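Lantibiotic dehydratase (Microbispora corallina, PDB 5EHK) probably dehydrates serine and threonine residues of the precursor peptide of the lantibiotic NAI-107, drawing on glutamyl-tRNA as class I lantibiotic dehydratases do. Local coordinates at residues P690-D695 with D715-E720; V727-M732 with L736-D741; V747-E752 with P757-Q762. All coordinates share one frame; numbering follows the deposited sequence.

Interaction 1: P690-D695 with D715-E720; sequences PLWRMD and DRWRAE
The indole of W717, reaching out from helix 707-721, meets the end of strand 685-693 at W692, R693 and M694. Apolar contact makes up most of the meeting. CZ2 of W717 lies 3.8 Å from CB of W692 and 4.0 Å from CG of M694, so one corner of the benzene ring touches W692 in the strand and M694 just beyond it. The ring gets there because its CG stands anti to the backbone N (chi1 174°), which carries the indole away from the helix toward the strand. A broad, flat tryptophan suits a place where helix and strand backbones stay well apart, the CA atoms of W717 and M694 being 8.5 Å apart.

The sulfur forms a second kind of contact: SD of M694 sits 5.3 Å from the centre of the six-membered ring of W717, an oblique Met-aromatic approach. The flexible methionine chain continues toward L749 and L753 of helix 743-755.

Polar contact across the pair is slight. NE1 of W717 gives a weak, bent hydrogen bond to O of R693 at 3.4 Å, near the indole plane. R693 turns away and grips D695 side-on in a bidentate salt bridge, NE to OD1 at 2.9 Å and NH2 to OD2. The indole NH of W692 bonds to the carbonyl of W721. This is helix-on-sheet packing, with helix 707-721 set against the end of strand 685-693 through W717.

Interaction 2: V727-M732 with L736-D741; sequences VLAVSM and LLLDLD
V727 and L738 face each other as a hydrogen-bonded pair in an antiparallel beta hairpin, formed by strands 726-730 and 735-739. Their backbones are joined twice: N of V727 to O of L738 at 3.1 Å, and N of L738 to O of V727 at 2.9 Å, the latter almost straight at 176°. L728 and L737 follow as a non-hydrogen-bonded pair. Beyond them N of A729 bonds to O of L736 at 2.7 Å, while the return bond from N of L736 is weak and bent. The short strand segments run at 140° to each other, antiparallel with a strong twist.

One face carries V727, A729, L736 and L738. The small methyl of A729 lets L736 come close, CB to CB at 3.8 Å, and leaves CD1 of L738 to reach the same methyl. CG2 of V727 rests 4.1 Å from CG of L740, just past the second strand, the two side chains crossing at about a right angle. On the other face L728 meets L737 through their methyls, CD1 to CD2 at 4.0 Å; the extended chi1 of L728 (-166°) helps bring CD1 over toward L737 and the backbone of L736.

Farther out, L736 and L738 pack on I134 of helix 119-138, and L738 also touches L748 and L749 of helix 743-755. Apolar residues suit this buried face, which has helices against it and offers no polar side-chain atoms to satisfy. Strand 760-763 bonds to the other edge of strand 726-730, through L728 and V730. Where the second strand ends, D739 forms an Asx turn with L740 inside it: OD1 of D739 makes a salt bridge with R725 and accepts from N of D741 through its anti lone pair, away from the other oxygen.

Interaction 3: V747-E752 with P757-Q762; sequences VLLRDE and PELIAQ
The closest CA atoms of the two segments, those of E752 on helix 743-755 and L759 ahead of strand 760-763, are 8.1 Å apart, and side chains make the contact. L759 does most of this from its side. A chi1 near 180° (-175°) swings its isobutyl group out toward the helix, and CD2 lies 3.6 Å from CG of E752. The same methyl is 4.2 Å from CB of E752 and 4.1 Å from its backbone O. Thus the leucine touches the aliphatic stem of the glutamate, the two side chains crossing at about a right angle. One turn earlier on the helix, L749 adds a lighter contact, its CD1 standing 4.4 Å from CD2 of L759. Leucine fits here because its two methyls can reach separate neighbours: CD2 meets the helix, while CD1 packs against O of V730 in the neighbouring hairpin strand.

E752 is a buried residue with two roles. Its methylenes serve the apolar contact, and its chain bends about the CB-CG bond (chi2 69°), which turns the carboxylate aside from the line of the stem. OE1 forms a salt bridge with R131 of helix 119-138, and OE2 forms another with R755 and accepts a hydrogen bond from T756. These positive partners would be expected to stabilise the charged form of the acid in its buried setting. R131 also pairs with D751, so both acids of this helical turn hold the same arginine.

M694 packs on both L749 and L759, and A729 touches L759 from the hairpin. The helix meets the sheet itself through L748 and L749, on which L738 packs. The present contact closes a short helix-to-strand connection, L759 filling the angle between helix 743-755 and the start of strand 760-763.

In the fold
From the N terminus, strand 685-693 comes first, and interaction 1 closes the loop that returns through helix 707-721. The chain then enters the hairpin of interaction 2, a tight closure with only three residues between its segments. Helix 743-755 follows, and interaction 3 turns L759, at the entry to strand 760-763, back onto it. The three closures run in series, with none nested or crossed. In space they converge: strand 760-763 lies between strands 685-693 and 726-730, antiparallel to both, with W692 N bonded to A761 O and L728 O to Q762 N. Helix 707-721 also reaches the hairpin, where R718 packs on L740, so two helices and four strands form one connected unit.

Interaction 1: P690-D695 with D715-E720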
loop_
_atom_site.group_PDB
_atom_site.type_symbol
_atom_site.label_atom_id
_atom_site.label_comp_id
_atom_site.label_asym_id
_atom_site.label_seq_id
_atom_site.Cartn_x
_atom_site.Cartn_y
_atom_site.Cartn_z
ATOM N N PRO A 690 -24.244 6.116 -22.486
ATOM C CA PRO A 690 -24.747 4.897 -21.846
ATOM C C PRO A 690 -23.858 3.710 -22.183
ATOM O O PRO A 690 -23.161 3.725 -23.197
ATOM C CB PRO A 690 -26.158 4.732 -22.440
ATOM C CG PRO A 690 -26.519 6.084 -22.929
ATOM C CD PRO A 690 -25.225 6.665 -23.435
ATOM N N LEU A 691 -23.910 2.693 -21.329
ATOM C CA LEU A 691 -22.855 1.693 -21.234
ATOM C C LEU A 691 -23.294 0.245 -20.972
ATOM O O LEU A 691 -23.913 -0.043 -19.951
ATOM C CB LEU A 691 -21.988 2.122 -20.079
ATOM C CG LEU A 691 -20.566 2.353 -20.488
ATOM C CD1 LEU A 691 -19.875 3.037 -19.311
ATOM C CD2 LEU A 691 -20.001 0.978 -20.812
ATOM N N TRP A 692 -22.930 -0.673 -21.859
ATOM C CA TRP A 692 -23.260 -2.093 -21.663
ATOM C C TRP A 692 -22.015 -2.973 -21.572
ATOM O O TRP A 692 -21.221 -3.018 -22.512
ATOM C CB TRP A 692 -24.137 -2.615 -22.816
ATOM C CG TRP A 692 -25.548 -2.151 -22.764
ATOM C CD1 TRP A 692 -26.572 -2.747 -22.106
ATOM C CD2 TRP A 692 -26.096 -0.990 -23.400
ATOM N NE1 TRP A 692 -27.727 -2.029 -22.278
ATOM C CE2 TRP A 692 -27.461 -0.943 -23.070
ATOM C CE3 TRP A 692 -25.564 0.014 -24.209
ATOM C CZ2 TRP A 692 -28.305 0.067 -23.523
ATOM C CZ3 TRP A 692 -26.393 1.014 -24.648
ATOM C CH2 TRP A 692 -27.755 1.034 -24.304
ATOM N N ARG A 693 -21.836 -3.691 -20.468
ATOM C CA ARG A 693 -20.729 -4.646 -20.415
ATOM C C ARG A 693 -21.104 -5.836 -21.264
ATOM O O ARG A 693 -22.274 -6.043 -21.532
ATOM C CB ARG A 693 -20.422 -5.111 -19.000
ATOM C CG ARG A 693 -20.106 -4.005 -18.005
ATOM C CD ARG A 693 -19.592 -4.601 -16.690
ATOM N NE ARG A 693 -18.478 -5.516 -16.903
ATOM C CZ ARG A 693 -17.285 -5.344 -16.356
ATOM N NH1 ARG A 693 -17.076 -4.317 -15.546
ATOM N NH2 ARG A 693 -16.317 -6.203 -16.605
ATOM N N MET A 694 -20.115 -6.599 -21.718
ATOM C CA MET A 694 -20.395 -7.767 -22.550
ATOM C C MET A 694 -19.832 -9.093 -22.004
ATOM O O MET A 694 -19.525 -9.985 -22.796
ATOM C CB MET A 694 -19.870 -7.546 -23.969
ATOM C CG MET A 694 -20.362 -6.283 -24.626
ATOM S SD MET A 694 -19.855 -6.202 -26.359
ATOM C CE MET A 694 -18.221 -6.852 -26.187
ATOM N N ASP A 695 -19.692 -9.212 -20.678
ATOM C CA ASP A 695 -19.142 -10.417 -20.028
ATOM C C ASP A 695 -19.898 -11.708 -20.430
ATOM O O ASP A 695 -19.304 -12.703 -20.862
ATOM C CB ASP A 695 -19.202 -10.284 -18.506
ATOM C CG ASP A 695 -18.663 -8.954 -18.000
ATOM O OD1 ASP A 695 -19.385 -7.939 -18.099
ATOM O OD2 ASP A 695 -17.528 -8.921 -17.487
ATOM N N ASP A 715 -29.143 -12.006 -29.183
ATOM C CA ASP A 715 -30.538 -11.591 -29.085
ATOM C C ASP A 715 -31.014 -11.698 -27.649
ATOM O O ASP A 715 -31.800 -10.868 -27.169
ATOM C CB ASP A 715 -31.396 -12.514 -29.948
ATOM C CG ASP A 715 -31.260 -12.228 -31.434
ATOM O OD1 ASP A 715 -31.109 -11.043 -31.817
ATOM O OD2 ASP A 715 -31.288 -13.201 -32.218
ATOM N N ARG A 716 -30.532 -12.734 -26.970
ATOM C CA ARG A 716 -30.814 -12.947 -25.557
ATOM C C ARG A 716 -30.231 -11.795 -24.742
ATOM O O ARG A 716 -30.941 -11.170 -23.956
ATOM C CB ARG A 716 -30.305 -14.330 -25.107
ATOM C CG ARG A 716 -30.738 -14.784 -23.719
ATOM C CD ARG A 716 -30.760 -16.316 -23.625
ATOM N NE ARG A 716 -29.477 -16.941 -23.965
ATOM C CZ ARG A 716 -29.252 -17.654 -25.071
ATOM N NH1 ARG A 716 -30.215 -17.842 -25.966
ATOM N NH2 ARG A 716 -28.057 -18.181 -25.289
ATOM N N TRP A 717 -28.939 -11.526 -24.939
ATOM C CA TRP A 717 -28.266 -10.386 -24.320
ATOM C C TRP A 717 -28.903 -9.065 -24.729
ATOM O O TRP A 717 -29.136 -8.198 -23.895
ATOM C CB TRP A 717 -26.781 -10.364 -24.680
ATOM C CG TRP A 717 -26.036 -9.120 -24.196
ATOM C CD1 TRP A 717 -25.651 -8.839 -22.914
ATOM C CD2 TRP A 717 -25.570 -8.023 -25.001
ATOM N NE1 TRP A 717 -24.988 -7.633 -22.870
ATOM C CE2 TRP A 717 -24.924 -7.114 -24.135
ATOM C CE3 TRP A 717 -25.638 -7.722 -26.365
ATOM C CZ2 TRP A 717 -24.351 -5.931 -24.592
ATOM C CZ3 TRP A 717 -25.074 -6.549 -26.815
ATOM C CH2 TRP A 717 -24.434 -5.666 -25.933
ATOM N N ARG A 718 -29.153 -8.909 -26.022
ATOM C CA ARG A 718 -29.721 -7.676 -26.546
ATOM C C ARG A 718 -31.059 -7.336 -25.901
ATOM O O ARG A 718 -31.319 -6.185 -25.556
ATOM C CB ARG A 718 -29.861 -7.753 -28.063
ATOM C CG ARG A 718 -29.305 -6.538 -28.768
ATOM C CD ARG A 718 -28.975 -6.811 -30.235
ATOM N NE ARG A 718 -30.153 -6.904 -31.097
ATOM C CZ ARG A 718 -30.994 -5.901 -31.326
ATOM N NH1 ARG A 718 -30.811 -4.728 -30.733
ATOM N NH2 ARG A 718 -32.034 -6.071 -32.134
ATOM N N ALA A 719 -31.903 -8.341 -25.713
ATOM C CA ALA A 719 -33.232 -8.102 -25.167
ATOM C C ALA A 719 -33.238 -8.067 -23.628
ATOM O O ALA A 719 -34.139 -7.500 -23.019
ATOM C CB ALA A 719 -34.196 -9.145 -25.685
ATOM N N GLU A 720 -32.218 -8.649 -23.006
ATOM C CA GLU A 720 -32.142 -8.726 -21.553
ATOM C C GLU A 720 -31.743 -7.407 -20.880
ATOM O O GLU A 720 -32.035 -7.191 -19.689
ATOM C CB GLU A 720 -31.157 -9.813 -21.137
ATOM C CG GLU A 720 -31.056 -10.010 -19.632
ATOM C CD GLU A 720 -29.931 -10.947 -19.275
ATOM O OE1 GLU A 720 -29.408 -11.579 -20.224
ATOM O OE2 GLU A 720 -29.553 -11.023 -18.074
#

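Interaction 2: V727-M732 with L736-D741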
loop_
_atom_site.group_PDB
_atom_site.type_symbol
_atom_site.label_atom_id
_atom_site.label_comp_id
_atom_site.label_asym_id
_atom_site.label_seq_id
_atom_site.Cartn_x
_atom_site.Cartn_y
_atom_site.Cartn_z
ATOM N N VAL A 727 -24.751 -0.020 -31.924
ATOM C CA VAL A 727 -23.894 0.231 -30.783
ATOM C C VAL A 727 -22.531 0.689 -31.263
ATOM O O VAL A 727 -22.127 0.419 -32.389
ATOM C CB VAL A 727 -23.745 -1.008 -29.870
ATOM C CG1 VAL A 727 -25.077 -1.354 -29.211
ATOM C CG2 VAL A 727 -23.227 -2.179 -30.654
ATOM N N LEU A 728 -21.846 1.426 -30.401
ATOM C CA LEU A 728 -20.439 1.703 -30.584
ATOM C C LEU A 728 -19.706 0.687 -29.714
ATOM O O LEU A 728 -19.959 0.599 -28.499
ATOM C CB LEU A 728 -20.131 3.121 -30.115
ATOM C CG LEU A 728 -18.801 3.774 -30.504
ATOM C CD1 LEU A 728 -18.614 3.846 -32.024
ATOM C CD2 LEU A 728 -18.693 5.158 -29.876
ATOM N N ALA A 729 -18.842 -0.113 -30.339
ATOM C CA ALA A 729 -18.007 -1.073 -29.612
ATOM C C ALA A 729 -16.682 -0.408 -29.255
ATOM O O ALA A 729 -15.883 -0.090 -30.140
ATOM C CB ALA A 729 -17.780 -2.336 -30.432
ATOM N N VAL A 730 -16.480 -0.160 -27.964
ATOM C CA VAL A 730 -15.345 0.632 -27.494
ATOM C C VAL A 730 -14.295 -0.156 -26.709
ATOM O O VAL A 730 -14.614 -0.866 -25.756
ATOM C CB VAL A 730 -15.819 1.819 -26.600
ATOM C CG1 VAL A 730 -14.627 2.659 -26.138
ATOM C CG2 VAL A 730 -16.816 2.696 -27.349
ATOM N N SER A 731 -13.040 -0.016 -27.112
ATOM C CA SER A 731 -11.920 -0.383 -26.253
ATOM C C SER A 731 -10.892 0.748 -26.241
ATOM O O SER A 731 -11.207 1.884 -26.591
ATOM C CB SER A 731 -11.271 -1.677 -26.707
ATOM O OG SER A 731 -9.925 -1.446 -27.072
ATOM N N MET A 732 -9.664 0.445 -25.838
ATOM C CA MET A 732 -8.617 1.454 -25.860
ATOM C C MET A 732 -8.250 1.729 -27.308
ATOM O O MET A 732 -8.050 2.877 -27.703
ATOM C CB MET A 732 -7.394 0.983 -25.083
ATOM C CG MET A 732 -6.226 1.970 -25.087
ATOM S SD MET A 732 -4.737 1.312 -24.296
ATOM C CE MET A 732 -4.375 -0.075 -25.381
ATOM N N LEU A 736 -15.947 1.321 -32.611
ATOM C CA LEU A 736 -16.477 0.481 -33.679
ATOM C C LEU A 736 -18.001 0.564 -33.813
ATOM O O LEU A 736 -18.744 -0.005 -33.009
ATOM C CB LEU A 736 -16.003 -0.955 -33.508
ATOM C CG LEU A 736 -15.784 -1.723 -34.808
ATOM C CD1 LEU A 736 -15.015 -0.864 -35.796
ATOM C CD2 LEU A 736 -15.053 -3.046 -34.547
ATOM N N LEU A 737 -18.451 1.306 -34.830
ATOM C CA LEU A 737 -19.875 1.488 -35.107
ATOM C C LEU A 737 -20.409 0.228 -35.745
ATOM O O LEU A 737 -20.063 -0.100 -36.881
ATOM C CB LEU A 737 -20.076 2.647 -36.089
ATOM C CG LEU A 737 -21.305 3.552 -35.951
ATOM C CD1 LEU A 737 -22.454 2.814 -35.297
ATOM C CD2 LEU A 737 -20.965 4.796 -35.164
ATOM N N LEU A 738 -21.273 -0.469 -35.021
ATOM C CA LEU A 738 -21.787 -1.741 -35.516
ATOM C C LEU A 738 -23.304 -1.703 -35.589
ATOM O O LEU A 738 -23.971 -1.236 -34.664
ATOM C CB LEU A 738 -21.348 -2.925 -34.639
ATOM C CG LEU A 738 -19.867 -3.254 -34.438
ATOM C CD1 LEU A 738 -19.757 -4.362 -33.409
ATOM C CD2 LEU A 738 -19.162 -3.625 -35.745
ATOM N N ASP A 739 -23.839 -2.173 -36.710
ATOM C CA ASP A 739 -25.260 -2.445 -36.810
ATOM C C ASP A 739 -25.523 -3.920 -36.474
ATOM O O ASP A 739 -25.142 -4.811 -37.248
ATOM C CB ASP A 739 -25.742 -2.091 -38.218
ATOM C CG ASP A 739 -27.247 -1.954 -38.302
ATOM O OD1 ASP A 739 -27.966 -2.831 -37.771
ATOM O OD2 ASP A 739 -27.719 -0.937 -38.857
ATOM N N LEU A 740 -26.209 -4.174 -35.353
ATOM C CA LEU A 740 -26.377 -5.550 -34.878
ATOM C C LEU A 740 -27.496 -6.312 -35.582
ATOM O O LEU A 740 -27.777 -7.467 -35.243
ATOM C CB LEU A 740 -26.585 -5.614 -33.362
ATOM C CG LEU A 740 -25.399 -5.183 -32.501
ATOM C CD1 LEU A 740 -25.582 -5.602 -31.041
ATOM C CD2 LEU A 740 -24.093 -5.694 -33.084
ATOM N N ASP A 741 -28.121 -5.664 -36.561
ATOM C CA ASP A 741 -29.099 -6.324 -37.418
ATOM C C ASP A 741 -28.311 -6.988 -38.540
ATOM O O ASP A 741 -28.627 -8.094 -38.986
ATOM C CB ASP A 741 -30.092 -5.295 -37.988
ATOM C CG ASP A 741 -31.534 -5.840 -38.122
ATOM O OD1 ASP A 741 -31.723 -7.047 -38.424
ATOM O OD2 ASP A 741 -32.482 -5.039 -37.926
#

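Interaction 3: V747-E752 with P757-Q762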
loop_
_atom_site.group_PDB
_atom_site.type_symbol
_atom_site.label_atom_id
_atom_site.label_comp_id
_atom_site.label_asym_id
_atom_site.label_seq_id
_atom_site.Cartn_x
_atom_site.Cartn_y
_atom_site.Cartn_z
ATOM N N VAL A 747 -20.879 -10.930 -36.764
ATOM C CA VAL A 747 -19.745 -11.840 -36.642
ATOM C C VAL A 747 -18.498 -11.044 -36.343
ATOM O O VAL A 747 -17.567 -11.543 -35.742
ATOM C CB VAL A 747 -19.515 -12.706 -37.906
ATOM C CG1 VAL A 747 -20.845 -13.191 -38.484
ATOM C CG2 VAL A 747 -18.704 -11.948 -38.951
ATOM N N LEU A 748 -18.491 -9.790 -36.769
ATOM C CA LEU A 748 -17.377 -8.908 -36.491
ATOM C C LEU A 748 -17.289 -8.644 -34.993
ATOM O O LEU A 748 -16.192 -8.545 -34.431
ATOM C CB LEU A 748 -17.519 -7.606 -37.274
ATOM C CG LEU A 748 -16.283 -6.706 -37.221
ATOM C CD1 LEU A 748 -15.120 -7.320 -37.982
ATOM C CD2 LEU A 748 -16.624 -5.340 -37.777
ATOM N N LEU A 749 -18.454 -8.531 -34.357
ATOM C CA LEU A 749 -18.534 -8.315 -32.920
ATOM C C LEU A 749 -18.035 -9.543 -32.183
ATOM O O LEU A 749 -17.478 -9.432 -31.093
ATOM C CB LEU A 749 -19.963 -7.987 -32.481
ATOM C CG LEU A 749 -20.208 -7.892 -30.966
ATOM C CD1 LEU A 749 -19.657 -6.607 -30.421
ATOM C CD2 LEU A 749 -21.680 -8.033 -30.598
ATOM N N ARG A 750 -18.224 -10.717 -32.771
ATOM C CA ARG A 750 -17.790 -11.936 -32.106
ATOM C C ARG A 750 -16.273 -12.030 -32.135
ATOM O O ARG A 750 -15.642 -12.321 -31.122
ATOM C CB ARG A 750 -18.419 -13.171 -32.746
ATOM C CG ARG A 750 -18.109 -14.490 -32.035
ATOM C CD ARG A 750 -18.837 -15.621 -32.744
ATOM N NE ARG A 750 -18.609 -16.938 -32.157
ATOM C CZ ARG A 750 -19.249 -18.032 -32.553
ATOM N NH1 ARG A 750 -20.136 -17.956 -33.536
ATOM N NH2 ARG A 750 -19.002 -19.201 -31.979
ATOM N N ASP A 751 -15.692 -11.775 -33.301
ATOM C CA ASP A 751 -14.248 -11.824 -33.470
ATOM C C ASP A 751 -13.591 -10.772 -32.594
ATOM O O ASP A 751 -12.560 -11.021 -31.963
ATOM C CB ASP A 751 -13.885 -11.565 -34.930
ATOM C CG ASP A 751 -12.436 -11.894 -35.242
ATOM O OD1 ASP A 751 -11.872 -12.809 -34.601
ATOM O OD2 ASP A 751 -11.856 -11.225 -36.123
ATOM N N GLU A 752 -14.197 -9.590 -32.560
ATOM C CA GLU A 752 -13.659 -8.484 -31.779
ATOM C C GLU A 752 -13.705 -8.773 -30.280
ATOM O O GLU A 752 -12.846 -8.307 -29.531
ATOM C CB GLU A 752 -14.384 -7.174 -32.111
ATOM C CG GLU A 752 -13.767 -5.943 -31.469
ATOM C CD GLU A 752 -12.398 -5.582 -32.043
ATOM O OE1 GLU A 752 -12.186 -5.710 -33.270
ATOM O OE2 GLU A 752 -11.523 -5.170 -31.253
ATOM N N PRO A 757 -11.443 -8.822 -24.815
ATOM C CA PRO A 757 -12.349 -9.283 -23.748
ATOM C C PRO A 757 -13.018 -8.200 -22.899
ATOM O O PRO A 757 -14.124 -8.423 -22.412
ATOM C CB PRO A 757 -11.428 -10.107 -22.842
ATOM C CG PRO A 757 -10.070 -9.599 -23.127
ATOM C CD PRO A 757 -10.068 -9.288 -24.589
ATOM N N GLU A 758 -12.372 -7.061 -22.700
ATOM C CA GLU A 758 -12.964 -6.032 -21.853
ATOM C C GLU A 758 -13.781 -5.015 -22.670
ATOM O O GLU A 758 -14.046 -3.906 -22.213
ATOM C CB GLU A 758 -11.879 -5.339 -21.013
ATOM C CG GLU A 758 -10.976 -4.383 -21.799
ATOM C CD GLU A 758 -10.137 -5.078 -22.864
ATOM O OE1 GLU A 758 -10.102 -6.333 -22.897
ATOM O OE2 GLU A 758 -9.520 -4.360 -23.684
ATOM N N LEU A 759 -14.210 -5.424 -23.862
ATOM C CA LEU A 759 -14.949 -4.556 -24.783
ATOM C C LEU A 759 -16.292 -4.143 -24.194
ATOM O O LEU A 759 -16.893 -4.874 -23.406
ATOM C CB LEU A 759 -15.158 -5.272 -26.123
ATOM C CG LEU A 759 -15.796 -4.634 -27.366
ATOM C CD1 LEU A 759 -15.077 -3.393 -27.817
ATOM C CD2 LEU A 759 -15.826 -5.663 -28.498
ATOM N N ILE A 760 -16.748 -2.951 -24.555
ATOM C CA ILE A 760 -18.055 -2.493 -24.115
ATOM C C ILE A 760 -18.900 -2.013 -25.293
ATOM O O ILE A 760 -18.441 -1.994 -26.437
ATOM C CB ILE A 760 -17.937 -1.357 -23.103
ATOM C CG1 ILE A 760 -17.237 -0.162 -23.743
ATOM C CG2 ILE A 760 -17.235 -1.848 -21.875
ATOM C CD1 ILE A 760 -17.296 1.096 -22.919
ATOM N N ALA A 761 -20.151 -1.665 -25.007
ATOM C CA ALA A 761 -21.046 -1.150 -26.029
ATOM C C ALA A 761 -21.614 0.191 -25.603
ATOM O O ALA A 761 -22.217 0.302 -24.531
ATOM C CB ALA A 761 -22.151 -2.127 -26.290
ATOM N N GLN A 762 -21.432 1.206 -26.445
ATOM C CA GLN A 762 -22.041 2.500 -26.181
ATOM C C GLN A 762 -23.237 2.764 -27.101
ATOM O O GLN A 762 -23.236 2.420 -28.300
ATOM C CB GLN A 762 -21.020 3.618 -26.343
ATOM C CG GLN A 762 -20.302 4.025 -25.066
ATOM C CD GLN A 762 -19.233 5.092 -25.321
ATOM O OE1 GLN A 762 -19.324 5.883 -26.273
ATOM N NE2 GLN A 762 -18.192 5.088 -24.490
#